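Local atomic coordinates of beta-galactosidase/beta-glucuronidase (Faecalibacterium prausnitzii L2-6, PDB entry 6MVF), a protein that binds flavin mononucleotide and probably hydrolyses beta-glucuronides or related beta-glycosides, as a member of glycoside hydrolase family 2. Residues G298-Q303 and T331-H336; G488-I493 and G550-G555; E508-Y513 and T563-F568; N534-G539 and G555-D560. All blocks are in the same frame, centred on the assembly; numbering follows the deposited sequence.

Interaction 1 (G298-Q303 and T331-H336); sequences GVSRHQ and TIRLAH
Val299 and Ile332, with Ser300 and Arg333 beside them, pair two parallel strands whose axes come within 4.6 Å at an angle of 14°. Val299 is held at both its N and its O: Val299 N donates to Thr331 O at 3.3 Å, and Arg333 N reaches Val299 O at 2.8 Å. Just past the first strand, Arg301 N adds a bond to Arg333 O at 3.2 Å.

Arg333 shares a face of the sheet with Ser300. Arg333 CB lies 3.4 Å from Ser300 OG, and with CG anti to the backbone N (chi1 175°) the extended chain carries CG and then CD past the same hydroxyl, Arg333 CD to Ser300 OG being 3.6 Å. From there the guanidinium leaves the strand pair. Ala335 CB sits over the centre of one of its faces, while NH2 forms a salt bridge with Glu357 and a hydrogen bond with Asn398.

Further on, beyond the cis peptide before His336, His302 CE1 comes 4.0 Å from His336 CD2, the ring planes inclined at 69°. His302 ND1 also bonds to Tyr337 OH, and His336 ND1 to Glu357. A leucine in place of His302 would probably leave the Tyr337 hydroxyl without this partner and disturb the oblique ring contact.

These are neighbouring strands of the TIM barrel, joined through helix 314-327 in a beta-alpha-beta crossover. Strand 529-532 pairs on the far side of 292-300, strand 353-357 continues the sheet beyond 331-334, and Phe343 of helix 341-350 packs on Ile332 and Leu334.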
# COMPACT_ATOMS: atom_id res chain seq x y z
N GLY A 298 -17.28 11.66 -28.36
CA GLY A 298 -16.48 12.02 -27.22
C GLY A 298 -16.26 13.49 -26.97
O GLY A 298 -17.16 14.32 -27.19
N VAL A 299 -15.06 13.84 -26.49
CA VAL A 299 -14.80 15.15 -25.91
C VAL A 299 -13.36 15.54 -26.22
O VAL A 299 -12.53 14.72 -26.62
CB VAL A 299 -15.05 15.15 -24.37
CG1 VAL A 299 -16.44 14.68 -24.04
CG2 VAL A 299 -14.06 14.26 -23.65
N SER A 300 -13.06 16.82 -26.04
CA SER A 300 -11.70 17.33 -26.00
C SER A 300 -11.33 17.58 -24.55
O SER A 300 -12.19 17.68 -23.68
CB SER A 300 -11.57 18.61 -26.82
OG SER A 300 -11.81 18.33 -28.20
N ARG A 301 -10.02 17.69 -24.30
CA ARG A 301 -9.50 17.83 -22.94
C ARG A 301 -8.24 18.68 -22.98
O ARG A 301 -7.29 18.33 -23.68
CB ARG A 301 -9.21 16.45 -22.33
CG ARG A 301 -8.73 16.45 -20.87
CD ARG A 301 -7.26 16.06 -20.73
NE ARG A 301 -6.81 16.12 -19.34
CZ ARG A 301 -5.56 15.89 -18.93
NH1 ARG A 301 -4.60 15.60 -19.80
NH2 ARG A 301 -5.26 15.94 -17.63
N HIS A 302 -8.24 19.78 -22.23
CA HIS A 302 -7.04 20.58 -22.00
C HIS A 302 -6.30 20.05 -20.77
O HIS A 302 -6.82 19.22 -20.02
CB HIS A 302 -7.42 22.05 -21.84
CG HIS A 302 -7.26 22.86 -23.09
ND1 HIS A 302 -6.06 22.95 -23.76
CD2 HIS A 302 -8.14 23.63 -23.77
CE1 HIS A 302 -6.22 23.73 -24.82
NE2 HIS A 302 -7.47 24.16 -24.84
N GLN A 303 -5.05 20.52 -20.55
CA GLN A 303 -4.18 19.90 -19.55
C GLN A 303 -4.00 20.73 -18.26
O GLN A 303 -2.96 20.67 -17.60
CB GLN A 303 -2.82 19.57 -20.17
CG GLN A 303 -1.91 20.74 -20.40
CD GLN A 303 -0.56 20.33 -20.98
OE1 GLN A 303 -0.20 19.16 -20.97
NE2 GLN A 303 0.19 21.31 -21.48
N THR A 331 -13.90 8.48 -27.42
CA THR A 331 -12.83 9.18 -28.11
C THR A 331 -12.48 10.43 -27.32
O THR A 331 -13.34 11.04 -26.68
CB THR A 331 -13.23 9.53 -29.58
OG1 THR A 331 -12.15 10.18 -30.24
CG2 THR A 331 -14.48 10.40 -29.64
N ILE A 332 -11.21 10.79 -27.36
CA ILE A 332 -10.75 12.02 -26.73
C ILE A 332 -9.84 12.74 -27.71
O ILE A 332 -8.81 12.20 -28.11
CB ILE A 332 -9.98 11.78 -25.43
CG1 ILE A 332 -10.89 11.22 -24.34
CG2 ILE A 332 -9.35 13.10 -24.98
CD1 ILE A 332 -10.12 10.67 -23.14
N ARG A 333 -10.21 13.98 -28.06
CA ARG A 333 -9.31 14.85 -28.81
C ARG A 333 -8.40 15.59 -27.83
O ARG A 333 -8.87 16.40 -27.01
CB ARG A 333 -10.10 15.84 -29.68
CG ARG A 333 -9.18 16.83 -30.37
CD ARG A 333 -9.94 17.82 -31.21
NE ARG A 333 -9.04 18.79 -31.83
CZ ARG A 333 -9.33 20.07 -32.00
NH1 ARG A 333 -10.50 20.55 -31.60
NH2 ARG A 333 -8.44 20.88 -32.57
N LEU A 334 -7.11 15.32 -27.91
CA LEU A 334 -6.14 15.87 -26.97
C LEU A 334 -5.55 17.17 -27.52
O LEU A 334 -4.38 17.27 -27.89
CB LEU A 334 -5.08 14.83 -26.65
CG LEU A 334 -5.66 13.88 -25.61
CD1 LEU A 334 -4.67 12.83 -25.20
CD2 LEU A 334 -6.15 14.69 -24.40
N ALA A 335 -6.39 18.20 -27.55
CA ALA A 335 -5.99 19.49 -28.08
C ALA A 335 -5.20 20.27 -27.02
O ALA A 335 -5.31 19.98 -25.83
CB ALA A 335 -7.23 20.26 -28.55
N HIS A 336 -4.39 21.25 -27.45
CA HIS A 336 -4.04 21.57 -28.84
C HIS A 336 -2.55 21.33 -29.02
O HIS A 336 -1.88 22.09 -29.71
CB HIS A 336 -4.32 23.04 -29.21
CG HIS A 336 -5.76 23.38 -29.43
ND1 HIS A 336 -6.50 22.88 -30.48
CD2 HIS A 336 -6.58 24.23 -28.76
CE1 HIS A 336 -7.72 23.39 -30.43
NE2 HIS A 336 -7.80 24.21 -29.40

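Interaction 2 (G488-I493 and G550-G555); sequences GCEGII and GRNNKG
Glu490 and Lys554 bring their CA atoms to 4.2 Å, where two irregular chains pass each other. The firm backbone link is Gly491 N to Asn553 O, 3.0 Å and nearly straight at 170°, with the donor tilted 30° from the carbonyl plane. Two residues back, a water accepts from Cys489 N and lies 2.7 Å from Lys554 O, bridging the two main chains.

The loop 488-493 leaves barrel strand 482-487. The other segment, 550-555, runs from the short strand 551-552 into an Asx turn: Asn552 OD1 accepts from Lys554 N at 3.1 Å. That turn presents the backbone N-H of Asn553 and the side chain of Lys554 to the loop.

Glu490 fills the space between them. Its chain, bent at chi2 (-98°), brings OE1 to Asn553 N at 3.1 Å, a weak bond, and sets OE2 3.3 Å from Lys554 NZ in a long salt bridge. The lysine's CG lies against the same carboxylate, and its NZ has a stronger partner in Tyr459 OH. Another water joins Glu490 OE2, at 2.7 Å, to Arg551 O. An alanine in place of Glu490 would probably leave the buried Lys554 ammonium without this counter-charge and open a gap beside the backbone N-H of Asn553. Ile492 CD1 rests 3.9 Å from Asn553 ND2, near Asn263 of the second subunit.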
# COMPACT_ATOMS: atom_id res chain seq x y z
N GLY A 488 -19.95 23.33 -28.97
CA GLY A 488 -20.22 23.52 -27.56
C GLY A 488 -20.82 24.88 -27.28
O GLY A 488 -21.17 25.62 -28.18
N CYS A 489 -20.90 25.19 -26.00
CA CYS A 489 -21.72 26.30 -25.56
C CYS A 489 -21.35 26.57 -24.11
O CYS A 489 -21.02 25.64 -23.37
CB CYS A 489 -23.19 25.92 -25.72
SG CYS A 489 -24.35 27.02 -25.07
N GLU A 490 -21.34 27.84 -23.72
CA GLU A 490 -20.97 28.16 -22.36
C GLU A 490 -22.11 27.83 -21.42
O GLU A 490 -23.28 27.90 -21.78
CB GLU A 490 -20.60 29.63 -22.21
CG GLU A 490 -19.46 30.05 -23.12
CD GLU A 490 -18.14 30.07 -22.41
OE1 GLU A 490 -18.19 30.03 -21.15
OE2 GLU A 490 -17.08 30.12 -23.10
N GLY A 491 -21.73 27.43 -20.21
CA GLY A 491 -22.63 27.17 -19.11
C GLY A 491 -21.96 27.58 -17.82
O GLY A 491 -20.90 27.05 -17.45
N ILE A 492 -22.55 28.56 -17.14
CA ILE A 492 -22.04 29.06 -15.87
C ILE A 492 -23.11 28.75 -14.84
O ILE A 492 -24.24 29.23 -14.95
CB ILE A 492 -21.70 30.55 -15.98
CG1 ILE A 492 -20.62 30.70 -17.07
CG2 ILE A 492 -21.24 31.11 -14.66
CD1 ILE A 492 -20.06 32.08 -17.26
N ILE A 493 -22.79 27.88 -13.87
CA ILE A 493 -23.88 27.15 -13.20
C ILE A 493 -24.53 27.93 -12.06
O ILE A 493 -25.44 27.42 -11.40
CB ILE A 493 -23.42 25.76 -12.70
CG1 ILE A 493 -22.17 25.83 -11.82
CG2 ILE A 493 -23.20 24.82 -13.84
CD1 ILE A 493 -21.65 24.47 -11.41
N GLY A 550 -11.20 34.98 -16.87
CA GLY A 550 -10.10 34.04 -16.92
C GLY A 550 -10.40 32.64 -17.43
O GLY A 550 -9.52 31.77 -17.36
N ARG A 551 -11.59 32.39 -17.98
CA ARG A 551 -12.03 31.02 -18.17
C ARG A 551 -12.76 30.84 -19.49
O ARG A 551 -13.51 31.72 -19.92
CB ARG A 551 -12.97 30.57 -17.03
CG ARG A 551 -12.42 30.78 -15.63
CD ARG A 551 -11.31 29.83 -15.34
NE ARG A 551 -10.70 30.15 -14.05
CZ ARG A 551 -11.23 29.86 -12.86
NH1 ARG A 551 -12.38 29.22 -12.77
NH2 ARG A 551 -10.59 30.22 -11.76
N ASN A 552 -12.56 29.68 -20.09
CA ASN A 552 -13.54 29.11 -21.00
C ASN A 552 -14.44 28.18 -20.18
O ASN A 552 -13.94 27.24 -19.53
CB ASN A 552 -12.85 28.37 -22.14
CG ASN A 552 -13.82 27.92 -23.22
OD1 ASN A 552 -14.71 27.12 -22.97
ND2 ASN A 552 -13.64 28.43 -24.44
N ASN A 553 -15.74 28.46 -20.16
CA ASN A 553 -16.69 27.72 -19.34
C ASN A 553 -17.64 26.88 -20.19
O ASN A 553 -18.82 26.71 -19.86
CB ASN A 553 -17.46 28.66 -18.42
CG ASN A 553 -16.62 29.16 -17.25
OD1 ASN A 553 -16.04 28.37 -16.48
ND2 ASN A 553 -16.55 30.47 -17.11
N LYS A 554 -17.12 26.31 -21.28
CA LYS A 554 -17.87 25.40 -22.13
C LYS A 554 -17.75 23.95 -21.67
O LYS A 554 -18.08 23.04 -22.43
CB LYS A 554 -17.42 25.53 -23.60
CG LYS A 554 -17.53 26.93 -24.16
CD LYS A 554 -17.61 26.95 -25.69
CE LYS A 554 -17.62 28.39 -26.24
NZ LYS A 554 -16.27 29.07 -26.07
N GLY A 555 -17.31 23.74 -20.42
CA GLY A 555 -17.09 22.39 -19.93
C GLY A 555 -18.38 21.65 -19.63
O GLY A 555 -19.42 22.24 -19.32
O HOH W 1 -20.00 23.01 -24.38
O HOH W 2 -17.13 32.48 -18.93
O HOH W 3 -16.03 32.30 -21.81

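Interaction 3 (E508-Y513 and T563-F568); sequences EYQALY and TRKDSF
Gln510 and Ser567 meet where two outer helices of the TIM barrel come together: Gln510 lies on helix 507-522, and Ser567 in the opening turn of helix 566-575. The backbones are closest at Ala511 and Ser567, whose CA atoms are 4.7 Å apart.

The polar contact runs through water. A single molecule donates to Gln510 OE1 and accepts from Ser567 OG at 2.9 Å, so it ties the carboxamide oxygen to the hydroxyl. Ser567 OG itself stands 3.2 Å from Gln510 OE1. The hydroxyl lies alongside the glutamine stem, 3.5 Å from Gln510 CG. With CG anti to the backbone N (chi1 -169°), Gln510 stretches straight across toward the second segment, leaving its other amide atom, NE2, to bond with Cys489 O and Gly555 O.

Van der Waals contact fills in around this. Lys565, extended beyond CG, crosses Gln510 at about a right angle, and its CD packs 3.7 Å from Gln510 OE1. Its ammonium passes on to a salt bridge with Asp537 and hydrogen bonds to Gly555 O and Gly491 O. Ala511 and Asp566 meet loosely through their CB atoms, 4.5 Å apart.

Asp566 has polar partners just outside the two segments: its N donates to Glu507 OE1, and its OD2 accepts from Gly585 N. Back at the closest approach of the helices, Ser567 OG lies 3.5 Å from Ala511 N.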
# COMPACT_ATOMS: atom_id res chain seq x y z
N GLU A 508 -29.11 25.88 -18.13
CA GLU A 508 -30.21 25.31 -18.90
C GLU A 508 -29.96 25.46 -20.39
O GLU A 508 -30.30 24.56 -21.17
CB GLU A 508 -31.53 25.99 -18.49
CG GLU A 508 -32.08 25.59 -17.12
CD GLU A 508 -31.26 26.14 -15.94
OE1 GLU A 508 -30.66 27.23 -16.09
OE2 GLU A 508 -31.21 25.48 -14.85
N TYR A 509 -29.38 26.57 -20.83
CA TYR A 509 -29.24 26.75 -22.27
C TYR A 509 -28.15 25.85 -22.82
O TYR A 509 -28.27 25.34 -23.94
CB TYR A 509 -28.96 28.22 -22.63
CG TYR A 509 -28.86 28.41 -24.13
CD1 TYR A 509 -30.01 28.51 -24.91
CD2 TYR A 509 -27.63 28.43 -24.77
CE1 TYR A 509 -29.93 28.65 -26.29
CE2 TYR A 509 -27.53 28.55 -26.14
CZ TYR A 509 -28.68 28.67 -26.90
OH TYR A 509 -28.56 28.81 -28.27
N GLN A 510 -27.08 25.66 -22.05
CA GLN A 510 -26.05 24.74 -22.48
C GLN A 510 -26.57 23.32 -22.57
O GLN A 510 -26.15 22.56 -23.46
CB GLN A 510 -24.87 24.83 -21.54
CG GLN A 510 -23.62 24.13 -22.03
CD GLN A 510 -22.70 23.73 -20.85
OE1 GLN A 510 -23.18 23.38 -19.78
NE2 GLN A 510 -21.38 23.81 -21.06
N ALA A 511 -27.51 22.95 -21.70
CA ALA A 511 -28.11 21.61 -21.77
C ALA A 511 -28.99 21.45 -23.00
O ALA A 511 -28.98 20.38 -23.62
CB ALA A 511 -28.90 21.30 -20.49
N LEU A 512 -29.74 22.50 -23.37
CA LEU A 512 -30.54 22.46 -24.59
C LEU A 512 -29.66 22.32 -25.83
O LEU A 512 -30.00 21.58 -26.75
CB LEU A 512 -31.40 23.73 -24.71
CG LEU A 512 -32.61 23.89 -23.80
CD1 LEU A 512 -33.20 25.29 -23.95
CD2 LEU A 512 -33.67 22.84 -24.09
N TYR A 513 -28.56 23.06 -25.87
CA TYR A 513 -27.62 22.95 -26.98
C TYR A 513 -27.13 21.51 -27.15
O TYR A 513 -27.14 20.96 -28.26
CB TYR A 513 -26.45 23.92 -26.75
CG TYR A 513 -25.33 23.78 -27.74
CD1 TYR A 513 -24.33 22.84 -27.55
CD2 TYR A 513 -25.27 24.59 -28.87
CE1 TYR A 513 -23.30 22.70 -28.46
CE2 TYR A 513 -24.24 24.47 -29.80
CZ TYR A 513 -23.26 23.52 -29.58
OH TYR A 513 -22.23 23.38 -30.47
N THR A 563 -17.68 19.24 -10.18
CA THR A 563 -19.10 19.44 -10.43
C THR A 563 -19.42 19.12 -11.88
O THR A 563 -18.96 19.81 -12.80
CB THR A 563 -19.54 20.87 -10.07
OG1 THR A 563 -19.25 21.12 -8.70
CG2 THR A 563 -21.03 21.04 -10.25
N ARG A 564 -20.22 18.08 -12.08
CA ARG A 564 -20.74 17.72 -13.38
C ARG A 564 -21.94 18.59 -13.71
O ARG A 564 -22.94 18.60 -12.97
CB ARG A 564 -21.13 16.25 -13.38
CG ARG A 564 -19.95 15.31 -13.19
CD ARG A 564 -20.39 14.00 -12.54
NE ARG A 564 -19.30 13.04 -12.47
CZ ARG A 564 -18.28 13.14 -11.62
NH1 ARG A 564 -18.21 14.17 -10.77
NH2 ARG A 564 -17.30 12.23 -11.64
N LYS A 565 -21.84 19.34 -14.81
CA LYS A 565 -22.97 20.16 -15.20
C LYS A 565 -24.08 19.27 -15.77
O LYS A 565 -23.89 18.08 -16.01
CB LYS A 565 -22.52 21.21 -16.21
CG LYS A 565 -21.41 22.09 -15.71
CD LYS A 565 -20.98 23.05 -16.78
CE LYS A 565 -19.69 23.71 -16.41
NZ LYS A 565 -19.20 24.49 -17.58
N ASP A 566 -25.25 19.87 -15.97
CA ASP A 566 -26.37 19.07 -16.47
C ASP A 566 -26.08 18.55 -17.88
O ASP A 566 -26.59 17.49 -18.27
CB ASP A 566 -27.67 19.89 -16.42
CG ASP A 566 -28.25 20.00 -14.98
OD1 ASP A 566 -27.81 19.29 -14.03
OD2 ASP A 566 -29.18 20.83 -14.80
N SER A 567 -25.25 19.27 -18.65
CA SER A 567 -24.84 18.81 -19.97
C SER A 567 -24.11 17.49 -19.91
O SER A 567 -24.17 16.70 -20.86
CB SER A 567 -23.94 19.84 -20.65
OG SER A 567 -24.68 20.94 -21.10
N PHE A 568 -23.35 17.27 -18.83
CA PHE A 568 -22.64 16.01 -18.65
C PHE A 568 -23.61 14.83 -18.69
O PHE A 568 -23.35 13.83 -19.37
CB PHE A 568 -21.88 16.07 -17.33
CG PHE A 568 -21.31 14.76 -16.88
CD1 PHE A 568 -22.11 13.84 -16.18
CD2 PHE A 568 -19.97 14.46 -17.10
CE1 PHE A 568 -21.58 12.65 -15.76
CE2 PHE A 568 -19.43 13.27 -16.66
CZ PHE A 568 -20.23 12.36 -16.00
O HOH W 4 -25.37 22.40 -18.66

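Interaction 4 (N534-G539 and G555-D560); sequences NMFDFG and GLVTID
Asp537 turns its carboxylate toward Gly555, with CG anti to its own carbonyl carbon (chi1 -52°), and OD1 then takes Gly555 N at 3.0 Å, nearly in line with the C-O bond. Val557, whose CG1 is anti to the backbone N (chi1 179°), sets that methyl in the plane of the Phe536 ring, at its edge and 3.8 Å from CE1. Val557 CG2 meets Met535 CE at 3.7 Å, and Met535 CG lies over one face of the same ring, toward its rim.

The main chains are laced together too. Leu556 N donates to Asn534 O at 3.2 Å, Asp537 N to Val557 O at 3.1 Å, and Val557 N more weakly to Met535 O. Asn534 OD1 folds back on Phe536 N in an Asx turn, fixing the bend that follows barrel strand 529-532. Gly555 CA lies close to Asn534 O and Phe536 C. Farther along, Ile559 CG1 packs beside Asp537 O.

This seam joins the segment after barrel strand 529-532 to the one that leads into helix 566-575, and Met535 touches Ile323 of helix 314-327 and Phe568. Asp537 OD1 also pairs with Lys565, and OD2 has a weak bond to Asn264 of the second subunit. With a buried ammonium and a backbone N-H both facing its carboxylate, Asp537 is likely to stay negatively charged.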
# COMPACT_ATOMS: atom_id res chain seq x y z
N ASN A 534 -15.87 21.70 -24.28
CA ASN A 534 -14.69 20.91 -23.94
C ASN A 534 -15.15 20.04 -22.74
O ASN A 534 -16.23 20.27 -22.20
CB ASN A 534 -13.50 21.85 -23.62
CG ASN A 534 -12.20 21.12 -23.29
OD1 ASN A 534 -12.04 20.57 -22.21
ND2 ASN A 534 -11.25 21.16 -24.22
N MET A 535 -14.36 19.03 -22.33
CA MET A 535 -14.76 18.20 -21.19
C MET A 535 -14.83 19.03 -19.91
O MET A 535 -15.78 18.89 -19.12
CB MET A 535 -13.78 17.04 -20.98
CG MET A 535 -14.19 16.10 -19.86
SD MET A 535 -15.73 15.19 -20.12
CE MET A 535 -15.98 14.44 -18.51
N PHE A 536 -13.83 19.87 -19.69
CA PHE A 536 -13.70 20.67 -18.49
C PHE A 536 -13.56 22.13 -18.90
O PHE A 536 -12.91 22.43 -19.90
CB PHE A 536 -12.48 20.28 -17.66
CG PHE A 536 -12.37 18.83 -17.38
CD1 PHE A 536 -13.19 18.23 -16.42
CD2 PHE A 536 -11.45 18.06 -18.06
CE1 PHE A 536 -13.09 16.87 -16.16
CE2 PHE A 536 -11.35 16.68 -17.80
CZ PHE A 536 -12.17 16.08 -16.86
N ASP A 537 -14.19 23.03 -18.12
CA ASP A 537 -13.75 24.41 -18.10
C ASP A 537 -12.22 24.45 -18.03
O ASP A 537 -11.59 23.59 -17.41
CB ASP A 537 -14.34 25.14 -16.89
CG ASP A 537 -15.88 24.99 -16.76
OD1 ASP A 537 -16.61 24.93 -17.76
OD2 ASP A 537 -16.37 24.97 -15.60
N PHE A 538 -11.61 25.42 -18.70
CA PHE A 538 -10.15 25.51 -18.69
C PHE A 538 -9.75 26.98 -18.65
O PHE A 538 -10.58 27.87 -18.88
CB PHE A 538 -9.53 24.76 -19.89
CG PHE A 538 -9.98 25.27 -21.26
CD1 PHE A 538 -11.13 24.79 -21.85
CD2 PHE A 538 -9.25 26.22 -21.94
CE1 PHE A 538 -11.54 25.24 -23.09
CE2 PHE A 538 -9.65 26.66 -23.18
CZ PHE A 538 -10.80 26.17 -23.76
N GLY A 539 -8.47 27.24 -18.37
CA GLY A 539 -8.00 28.60 -18.15
C GLY A 539 -7.63 29.36 -19.42
O GLY A 539 -6.86 28.87 -20.25
N GLY A 555 -17.31 23.74 -20.42
CA GLY A 555 -17.09 22.39 -19.93
C GLY A 555 -18.38 21.65 -19.63
O GLY A 555 -19.42 22.24 -19.32
N LEU A 556 -18.33 20.33 -19.79
CA LEU A 556 -19.36 19.49 -19.22
C LEU A 556 -19.15 19.29 -17.73
O LEU A 556 -20.08 18.89 -17.03
CB LEU A 556 -19.39 18.12 -19.92
CG LEU A 556 -19.55 18.06 -21.44
CD1 LEU A 556 -19.17 16.65 -21.98
CD2 LEU A 556 -20.96 18.43 -21.84
N VAL A 557 -17.94 19.60 -17.25
CA VAL A 557 -17.51 19.42 -15.87
C VAL A 557 -16.69 20.66 -15.51
O VAL A 557 -16.06 21.27 -16.38
CB VAL A 557 -16.68 18.12 -15.71
CG1 VAL A 557 -16.18 17.92 -14.29
CG2 VAL A 557 -17.50 16.91 -16.15
N THR A 558 -16.71 21.03 -14.22
CA THR A 558 -16.01 22.24 -13.80
C THR A 558 -14.50 22.01 -13.75
O THR A 558 -13.99 20.88 -13.78
CB THR A 558 -16.50 22.73 -12.44
OG1 THR A 558 -16.44 21.65 -11.50
CG2 THR A 558 -17.92 23.29 -12.55
N ILE A 559 -13.77 23.13 -13.64
CA ILE A 559 -12.32 23.13 -13.80
C ILE A 559 -11.61 22.46 -12.61
O ILE A 559 -10.47 22.02 -12.74
CB ILE A 559 -11.87 24.58 -14.02
CG1 ILE A 559 -10.46 24.63 -14.59
CG2 ILE A 559 -12.00 25.39 -12.75
CD1 ILE A 559 -9.93 26.03 -14.71
N ASP A 560 -12.27 22.38 -11.47
CA ASP A 560 -11.73 21.67 -10.32
C ASP A 560 -12.09 20.19 -10.34
O ASP A 560 -11.81 19.48 -9.37
CB ASP A 560 -12.21 22.36 -9.03
CG ASP A 560 -13.73 22.45 -8.94
OD1 ASP A 560 -14.43 21.64 -9.60
OD2 ASP A 560 -14.24 23.36 -8.22

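All four contacts are buried, yet their chemistry changes outward from the chain's centre. Interaction 1, about 4 Å from that centre, is regular parallel sheet; interaction 4 continues from it, with Met535 N bonded to Ser300 O and the Phe538 ring against His302. Interactions 2 and 4 share Gly555 and the small sheet of strands 538-540 and 551-552; both set a carboxylate against a backbone N-H, but 2 adds a lysine and waters where 4 adds more backbone bonds and apolar packing. Interaction 3, about 21 Å out, is a sparse, water-mediated helix contact. Its Lys565 joins it to both, reaching Asp537 and Gly555. Interactions 2, 3 and 4 also touch the second subunit; interaction 1 does not.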